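Local coordinates for cryptochrome DASH, chloroplastic/mitochondrial (PDB 2J4D), which repairs cyclobutane pyrimidine dimers in single-stranded DNA as a photolyase, binds FAD and a folate light antenna, and may also act as a photoreceptor, at residues F344-P349 with G354-D359; L407-G412 with G430-G435. One frame throughout, in Å; residues are numbered along the deposited sequence.

Contact 1 (F344-P349 with G354-D359); sequences FHLGGP and GKWSQD. With MHF (5,10-methenyl-6,7,8-trihydrofolic acid), chain D.
Leu346 meets Trp356 across this surface loop, while the residues just before it, Phe344 and His345, line the folate pocket. The ring of Phe344 turns one face to the antenna, MHF N10 set toward its rim, 3.0 Å from Phe344 CD2; Tyr429 packs edge-to-face with the same ring. His345 follows and sends NE2 to the carbonyl O of the MHF benzoyl amide, a 3.1 Å bond that is almost straight at 170°. Leu346 then turns to the other side of the loop. With CG anti to the backbone N (chi1 -178°), its isobutyl group extends to segment 354-359, where CD1 rests obliquely against Trp356 CD1 at 3.7 Å, and CD2 sits 3.8 Å from Gly354 O. Gly347 and Gly348 complete a type I turn, closed by Gly348 N on His345 O at 2.7 Å. Beyond Trp356, Ser357 OG accepts from Asp359 N in an ST turn, just ahead of helix 360-367, for which Asp359 is the N-cap residue. Between the segments the contact is small and mostly apolar, a leucine against the pyrrole side of an indole and one peptide oxygen; the directional chemistry belongs instead to the folate, which His345 holds by its amide oxygen.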
loop_
_atom_site.group_PDB
_atom_site.type_symbol
_atom_site.label_atom_id
_atom_site.label_comp_id
_atom_site.label_asym_id
_atom_site.label_seq_id
_atom_site.Cartn_x
_atom_site.Cartn_y
_atom_site.Cartn_z
ATOM N N PHE A 344 15.398 -1.399 8.610
ATOM C CA PHE A 344 14.935 -0.405 9.569
ATOM C C PHE A 344 16.031 0.261 10.394
ATOM O O PHE A 344 15.762 1.195 11.150
ATOM C CB PHE A 344 13.935 -1.060 10.516
ATOM C CG PHE A 344 12.877 -1.872 9.813
ATOM C CD1 PHE A 344 11.922 -1.250 9.017
ATOM C CD2 PHE A 344 12.824 -3.259 9.968
ATOM C CE1 PHE A 344 10.915 -1.994 8.382
ATOM C CE2 PHE A 344 11.824 -4.022 9.341
ATOM C CZ PHE A 344 10.865 -3.392 8.548
ATOM N N HIS A 345 17.259 -0.219 10.250
ATOM C CA HIS A 345 18.386 0.308 11.014
ATOM C C HIS A 345 18.957 1.587 10.424
ATOM O O HIS A 345 18.958 1.769 9.204
ATOM C CB HIS A 345 19.465 -0.771 11.121
ATOM C CG HIS A 345 19.023 -1.975 11.895
ATOM N ND1 HIS A 345 19.548 -3.231 11.691
ATOM C CD2 HIS A 345 18.097 -2.111 12.876
ATOM C CE1 HIS A 345 18.964 -4.090 12.508
ATOM N NE2 HIS A 345 18.080 -3.436 13.238
ATOM N N LEU A 346 19.451 2.464 11.296
ATOM C CA LEU A 346 20.004 3.750 10.870
ATOM C C LEU A 346 21.015 3.622 9.737
ATOM O O LEU A 346 20.982 4.398 8.785
ATOM C CB LEU A 346 20.648 4.464 12.067
ATOM C CG LEU A 346 21.247 5.853 11.808
ATOM C CD1 LEU A 346 20.167 6.791 11.281
ATOM C CD2 LEU A 346 21.850 6.403 13.104
ATOM N N GLY A 347 21.908 2.640 9.838
ATOM C CA GLY A 347 22.912 2.443 8.807
ATOM C C GLY A 347 22.375 1.761 7.563
ATOM O O GLY A 347 23.077 1.656 6.552
ATOM N N GLY A 348 21.133 1.287 7.646
ATOM C CA GLY A 348 20.489 0.624 6.523
ATOM C C GLY A 348 21.165 -0.650 6.055
ATOM O O GLY A 348 22.085 -1.140 6.702
ATOM N N PRO A 349 20.715 -1.222 4.928
ATOM C CA PRO A 349 21.302 -2.450 4.388
ATOM C C PRO A 349 22.797 -2.275 4.125
ATOM O O PRO A 349 23.574 -3.220 4.249
ATOM C CB PRO A 349 20.507 -2.671 3.103
ATOM C CG PRO A 349 19.150 -2.117 3.455
ATOM C CD PRO A 349 19.509 -0.835 4.172
ATOM N N GLY A 354 27.996 6.872 10.701
ATOM C CA GLY A 354 27.597 7.108 12.096
ATOM C C GLY A 354 26.475 8.160 12.231
ATOM O O GLY A 354 25.314 7.801 12.453
ATOM N N LYS A 355 26.861 9.441 12.158
ATOM C CA LYS A 355 26.019 10.669 12.184
ATOM C C LYS A 355 24.604 10.829 12.842
ATOM O O LYS A 355 24.331 10.310 13.918
ATOM C CB LYS A 355 25.920 11.215 10.744
ATOM C CG LYS A 355 25.623 12.710 10.588
ATOM C CD LYS A 355 26.868 13.471 10.251
ATOM C CE LYS A 355 26.470 14.796 9.697
ATOM N NZ LYS A 355 27.546 15.786 9.547
ATOM N N TRP A 356 23.844 11.747 12.247
ATOM C CA TRP A 356 22.435 12.156 12.446
ATOM C C TRP A 356 21.755 12.712 13.689
ATOM O O TRP A 356 21.771 12.135 14.785
ATOM C CB TRP A 356 21.598 10.996 11.912
ATOM C CG TRP A 356 22.220 10.429 10.722
ATOM C CD1 TRP A 356 22.833 9.221 10.631
ATOM C CD2 TRP A 356 22.397 11.072 9.459
ATOM N NE1 TRP A 356 23.396 9.066 9.392
ATOM C CE2 TRP A 356 23.141 10.191 8.650
ATOM C CE3 TRP A 356 22.003 12.308 8.932
ATOM C CZ2 TRP A 356 23.503 10.507 7.335
ATOM C CZ3 TRP A 356 22.364 12.629 7.621
ATOM C CH2 TRP A 356 23.107 11.729 6.837
ATOM N N SER A 357 21.130 13.856 13.464
ATOM C CA SER A 357 20.359 14.608 14.476
ATOM C C SER A 357 18.918 14.102 14.573
ATOM O O SER A 357 18.375 13.551 13.615
ATOM C CB SER A 357 20.307 16.108 14.120
ATOM O OG SER A 357 19.317 16.801 14.885
ATOM N N GLN A 358 18.310 14.300 15.737
ATOM C CA GLN A 358 16.923 13.917 15.969
ATOM C C GLN A 358 16.232 15.145 16.557
ATOM O O GLN A 358 15.276 15.036 17.327
ATOM C CB GLN A 358 16.838 12.730 16.929
ATOM C CG GLN A 358 17.596 11.502 16.437
ATOM C CD GLN A 358 17.310 10.260 17.268
ATOM O OE1 GLN A 358 16.884 10.350 18.426
ATOM N NE2 GLN A 358 17.554 9.089 16.683
ATOM N N ASP A 359 16.748 16.314 16.177
ATOM C CA ASP A 359 16.235 17.609 16.622
ATOM C C ASP A 359 14.723 17.647 16.443
ATOM O O ASP A 359 14.223 17.727 15.317
ATOM C CB ASP A 359 16.871 18.731 15.796
ATOM C CG ASP A 359 16.422 20.115 16.239
ATOM O OD1 ASP A 359 15.226 20.295 16.553
ATOM O OD2 ASP A 359 17.267 21.033 16.257
HETATM N N1 MHF D . 5.993 -1.958 9.799
HETATM C C2 MHF D . 5.593 -3.226 9.447
HETATM N NA2 MHF D . 4.448 -3.382 8.721
HETATM N N3 MHF D . 6.303 -4.310 9.804
HETATM C C4 MHF D . 7.441 -4.197 10.553
HETATM O O4 MHF D . 8.076 -5.207 10.882
HETATM C C4A MHF D . 7.879 -2.901 10.955
HETATM N N5 MHF D . 9.018 -2.668 11.767
HETATM C C6 MHF D . 9.248 -1.351 12.456
HETATM C C7 MHF D . 8.973 -0.253 11.404
HETATM N N8 MHF D . 7.571 -0.488 10.926
HETATM C C8A MHF D . 7.138 -1.770 10.554
HETATM C C9 MHF D . 10.698 -1.402 13.015
HETATM N N10 MHF D . 11.215 -2.677 12.462
HETATM C C11 MHF D . 10.051 -3.559 12.301
HETATM C C12 MHF D . 14.343 -4.570 14.725
HETATM C C13 MHF D . 14.429 -3.199 14.336
HETATM C C14 MHF D . 13.395 -2.591 13.625
HETATM C C15 MHF D . 12.229 -3.323 13.273
HETATM C C16 MHF D . 12.130 -4.710 13.689
HETATM C C17 MHF D . 13.176 -5.321 14.409
HETATM C C MHF D . 15.493 -5.191 15.435
HETATM O O MHF D . 16.487 -4.511 15.665
HETATM N N MHF D . 15.468 -6.490 15.809
HETATM C CA MHF D . 16.627 -7.080 16.479
HETATM C CB MHF D . 16.195 -8.229 17.389
HETATM C CG MHF D . 15.231 -7.826 18.476
HETATM C CD MHF D . 15.797 -6.745 19.370
HETATM O OE1 MHF D . 16.737 -7.046 20.137
HETATM O OE2 MHF D . 15.315 -5.592 19.291
HETATM C CT MHF D . 17.625 -7.604 15.442
HETATM O O1 MHF D . 17.241 -7.732 14.260
HETATM O O2 MHF D . 18.781 -7.888 15.817
#

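Contact 2 (L407-G412 with G430-G435); sequences LDWRMG and GNWTYG. With FAD (flavin-adenine dinucleotide), chain C.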
loop_
_atom_site.group_PDB
_atom_site.type_symbol
_atom_site.label_atom_id
_atom_site.label_comp_id
_atom_site.label_asym_id
_atom_site.label_seq_id
_atom_site.Cartn_x
_atom_site.Cartn_y
_atom_site.Cartn_z
ATOM N N LEU A 407 18.553 15.274 9.326
ATOM C CA LEU A 407 17.871 14.437 10.316
ATOM C C LEU A 407 17.942 12.933 10.094
ATOM O O LEU A 407 18.090 12.457 8.970
ATOM C CB LEU A 407 16.396 14.840 10.419
ATOM C CG LEU A 407 16.107 16.253 10.931
ATOM C CD1 LEU A 407 14.614 16.528 10.876
ATOM C CD2 LEU A 407 16.628 16.396 12.353
ATOM N N ASP A 408 17.836 12.202 11.200
ATOM C CA ASP A 408 17.817 10.739 11.222
ATOM C C ASP A 408 16.686 10.392 10.247
ATOM O O ASP A 408 15.534 10.751 10.495
ATOM C CB ASP A 408 17.456 10.285 12.647
ATOM C CG ASP A 408 17.427 8.781 12.809
ATOM O OD1 ASP A 408 16.861 8.085 11.938
ATOM O OD2 ASP A 408 17.960 8.294 13.832
ATOM N N TRP A 409 17.006 9.702 9.155
ATOM C CA TRP A 409 16.001 9.376 8.140
ATOM C C TRP A 409 14.781 8.598 8.628
ATOM O O TRP A 409 13.694 8.703 8.052
ATOM C CB TRP A 409 16.643 8.627 6.958
ATOM C CG TRP A 409 17.131 7.222 7.254
ATOM C CD1 TRP A 409 18.389 6.849 7.647
ATOM C CD2 TRP A 409 16.370 6.007 7.153
ATOM N NE1 TRP A 409 18.457 5.479 7.793
ATOM C CE2 TRP A 409 17.232 4.941 7.499
ATOM C CE3 TRP A 409 15.042 5.721 6.804
ATOM C CZ2 TRP A 409 16.808 3.603 7.507
ATOM C CZ3 TRP A 409 14.619 4.387 6.812
ATOM C CH2 TRP A 409 15.503 3.347 7.161
ATOM N N ARG A 410 14.946 7.828 9.694
ATOM C CA ARG A 410 13.833 7.042 10.208
ATOM C C ARG A 410 12.732 7.931 10.791
ATOM O O ARG A 410 11.593 7.501 10.937
ATOM C CB ARG A 410 14.361 6.031 11.233
ATOM C CG ARG A 410 15.397 5.084 10.605
ATOM C CD ARG A 410 16.163 4.301 11.637
ATOM N NE ARG A 410 16.859 5.184 12.561
ATOM C CZ ARG A 410 17.316 4.803 13.748
ATOM N NH1 ARG A 410 17.151 3.552 14.154
ATOM N NH2 ARG A 410 17.923 5.677 14.534
ATOM N N MET A 411 13.061 9.177 11.117
ATOM C CA MET A 411 12.039 10.066 11.637
ATOM C C MET A 411 11.079 10.324 10.487
ATOM O O MET A 411 9.861 10.337 10.669
ATOM C CB MET A 411 12.647 11.385 12.121
ATOM C CG MET A 411 13.477 11.239 13.369
ATOM S SD MET A 411 14.078 12.828 13.945
ATOM C CE MET A 411 12.806 13.244 15.124
ATOM N N GLY A 412 11.637 10.520 9.297
ATOM C CA GLY A 412 10.809 10.754 8.129
ATOM C C GLY A 412 10.062 9.489 7.717
ATOM O O GLY A 412 8.886 9.541 7.341
ATOM N N GLY A 430 12.019 0.769 2.083
ATOM C CA GLY A 430 12.874 0.486 0.946
ATOM C C GLY A 430 13.226 1.789 0.249
ATOM O O GLY A 430 14.402 2.117 0.057
ATOM N N ASN A 431 12.204 2.552 -0.123
ATOM C CA ASN A 431 12.440 3.820 -0.795
ATOM C C ASN A 431 13.175 4.816 0.103
ATOM O O ASN A 431 14.005 5.589 -0.388
ATOM C CB ASN A 431 11.121 4.410 -1.290
ATOM C CG ASN A 431 10.676 3.820 -2.618
ATOM O OD1 ASN A 431 11.211 4.163 -3.672
ATOM N ND2 ASN A 431 9.698 2.919 -2.574
ATOM N N TRP A 432 12.892 4.809 1.404
ATOM C CA TRP A 432 13.593 5.720 2.308
ATOM C C TRP A 432 15.090 5.396 2.395
ATOM O O TRP A 432 15.915 6.311 2.388
ATOM C CB TRP A 432 12.982 5.715 3.722
ATOM C CG TRP A 432 11.883 6.727 3.899
ATOM C CD1 TRP A 432 10.537 6.523 3.745
ATOM C CD2 TRP A 432 12.043 8.123 4.189
ATOM N NE1 TRP A 432 9.855 7.706 3.916
ATOM C CE2 TRP A 432 10.754 8.703 4.189
ATOM C CE3 TRP A 432 13.153 8.941 4.446
ATOM C CZ2 TRP A 432 10.543 10.068 4.435
ATOM C CZ3 TRP A 432 12.943 10.297 4.689
ATOM C CH2 TRP A 432 11.647 10.845 4.680
ATOM N N THR A 433 15.453 4.112 2.466
ATOM C CA THR A 433 16.872 3.767 2.543
ATOM C C THR A 433 17.574 4.253 1.286
ATOM O O THR A 433 18.703 4.754 1.351
ATOM C CB THR A 433 17.117 2.247 2.694
ATOM O OG1 THR A 433 16.599 1.552 1.554
ATOM C CG2 THR A 433 16.460 1.731 3.952
ATOM N N TYR A 434 16.906 4.105 0.143
ATOM C CA TYR A 434 17.455 4.569 -1.125
ATOM C C TYR A 434 17.676 6.080 -1.070
ATOM O O TYR A 434 18.789 6.564 -1.282
ATOM C CB TYR A 434 16.498 4.232 -2.272
ATOM C CG TYR A 434 16.840 2.948 -2.985
ATOM C CD1 TYR A 434 17.082 1.774 -2.271
ATOM C CD2 TYR A 434 16.931 2.904 -4.376
ATOM C CE1 TYR A 434 17.407 0.586 -2.922
ATOM C CE2 TYR A 434 17.255 1.721 -5.039
ATOM C CZ TYR A 434 17.491 0.568 -4.305
ATOM O OH TYR A 434 17.806 -0.607 -4.950
ATOM N N GLY A 435 16.607 6.817 -0.775
ATOM C CA GLY A 435 16.701 8.264 -0.696
ATOM C C GLY A 435 17.705 8.763 0.326
ATOM O O GLY A 435 18.346 9.795 0.127
HETATM P PA FAD C . 2.277 5.056 -10.080
HETATM O O1A FAD C . 0.950 5.046 -10.730
HETATM O O2A FAD C . 3.365 5.893 -10.638
HETATM O O5B FAD C . 2.848 3.556 -9.975
HETATM C C5B FAD C . 1.958 2.421 -10.073
HETATM C C4B FAD C . 2.269 1.470 -8.912
HETATM O O4B FAD C . 3.638 1.079 -9.002
HETATM C C3B FAD C . 2.108 2.073 -7.522
HETATM O O3B FAD C . 0.758 2.102 -7.090
HETATM C C2B FAD C . 3.011 1.188 -6.718
HETATM O O2B FAD C . 2.409 0.014 -6.220
HETATM C C1B FAD C . 4.181 0.921 -7.681
HETATM N N9A FAD C . 5.338 1.830 -7.538
HETATM C C8A FAD C . 5.619 2.964 -8.275
HETATM N N7A FAD C . 6.746 3.552 -7.896
HETATM C C5A FAD C . 7.226 2.764 -6.872
HETATM C C6A FAD C . 8.379 2.866 -6.059
HETATM N N6A FAD C . 9.296 3.818 -6.170
HETATM N N1A FAD C . 8.561 1.891 -5.092
HETATM C C2A FAD C . 7.637 0.886 -4.941
HETATM N N3A FAD C . 6.515 0.732 -5.684
HETATM C C4A FAD C . 6.348 1.701 -6.625
HETATM N N1 FAD C . 4.806 3.187 -2.202
HETATM C C2 FAD C . 3.943 2.375 -1.495
HETATM O O2 FAD C . 3.186 1.613 -2.068
HETATM N N3 FAD C . 3.958 2.449 -0.094
HETATM C C4 FAD C . 4.790 3.296 0.634
HETATM O O4 FAD C . 4.753 3.317 1.878
HETATM C C4X FAD C . 5.673 4.127 -0.098
HETATM N N5 FAD C . 6.546 5.015 0.550
HETATM C C5X FAD C . 7.491 5.746 -0.172
HETATM C C6 FAD C . 8.441 6.536 0.488
HETATM C C7 FAD C . 9.410 7.291 -0.212
HETATM C C7M FAD C . 10.408 8.120 0.560
HETATM C C8 FAD C . 9.410 7.237 -1.653
HETATM C C8M FAD C . 10.413 8.015 -2.491
HETATM C C9 FAD C . 8.461 6.445 -2.328
HETATM C C9A FAD C . 7.487 5.686 -1.612
HETATM N N10 FAD C . 6.512 4.878 -2.269
HETATM C C10 FAD C . 5.650 4.045 -1.522
HETATM C "C1'" FAD C . 6.641 4.589 -3.734
HETATM C "C2'" FAD C . 5.873 5.517 -4.697
HETATM O "O2'" FAD C . 6.165 6.870 -4.393
HETATM C "C3'" FAD C . 4.371 5.271 -4.567
HETATM O "O3'" FAD C . 4.061 3.884 -4.802
HETATM C "C4'" FAD C . 3.503 6.069 -5.555
HETATM O "O4'" FAD C . 3.668 7.472 -5.341
HETATM C "C5'" FAD C . 2.043 5.682 -5.354
HETATM O "O5'" FAD C . 1.218 6.394 -6.280
HETATM P P FAD C . 0.722 5.848 -7.674
HETATM O O1P FAD C . -0.066 4.645 -7.360
HETATM O O2P FAD C . -0.032 6.925 -8.372
HETATM O O3P FAD C . 1.999 5.588 -8.582
#
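Trp432 packs its indole between Gly412 and the flavin. Over one face stands Gly412 C, 3.4 Å from Trp432 CZ2; over the opposite face the FAD methyl C7M lies 3.4 Å from Trp432 NE1, both offset toward the rim. A side chain at Gly412 would run into Trp432 CH2, so the lack of one lets the backbone of helix 409-419 come this close. The side chains of Trp409 and Trp432 pass alongside each other, running opposite ways, and Trp409 CE3 and CZ3 rest against Trp432 CB, CE3 at 3.7 Å. The chi1 of Trp409, 69°, sets CG between the backbone N and the carbonyl carbon; Arg410 CG lies over the centre of the indole, and Trp409 CH2 touches Thr433 CG2 at 3.7 Å. The indole nitrogen of Trp409 bonds to Leu346 O. Replacing Trp432 by an alanine would probably open a gap between Gly412 and the flavin methyl and leave C7M without its aromatic neighbour. At the start of helix 409-419, Asp408 caps Arg410 N with OD1 and takes the same arginine's guanidinium side-on. Next to Trp432, Asn431 pairs with the adenine: ND2 gives to FAD N1A at 2.9 Å, and OD1 accepts from N6A. The folded FAD, adenine near flavin, is the hallmark of the FAD-binding domain of photolyases and cryptochromes; here two of that domain's helices meet through Trp409 and Trp432 beside it.

How the contacts relate
Contact 1 closes before contact 2 opens along the chain, yet their centres are only about 8 Å apart and all four segments belong to the FAD-binding domain. The loop between helices 317-339 and 360-367 supplies contact 1, while the start of helix 409-419, with the two residues before it, and helix 425-436 supply contact 2. The two are joined directly: Ser357 O lies 2.8 Å from Asp408 N, and Phe344 O packs on Arg410 CD at 3.2 Å. Contact 1 is at the surface, its centre about 24 Å from that of the chain; contact 2 is buried, its centre about 17 Å away. One includes folate-pocket residues and the other FAD-pocket residues.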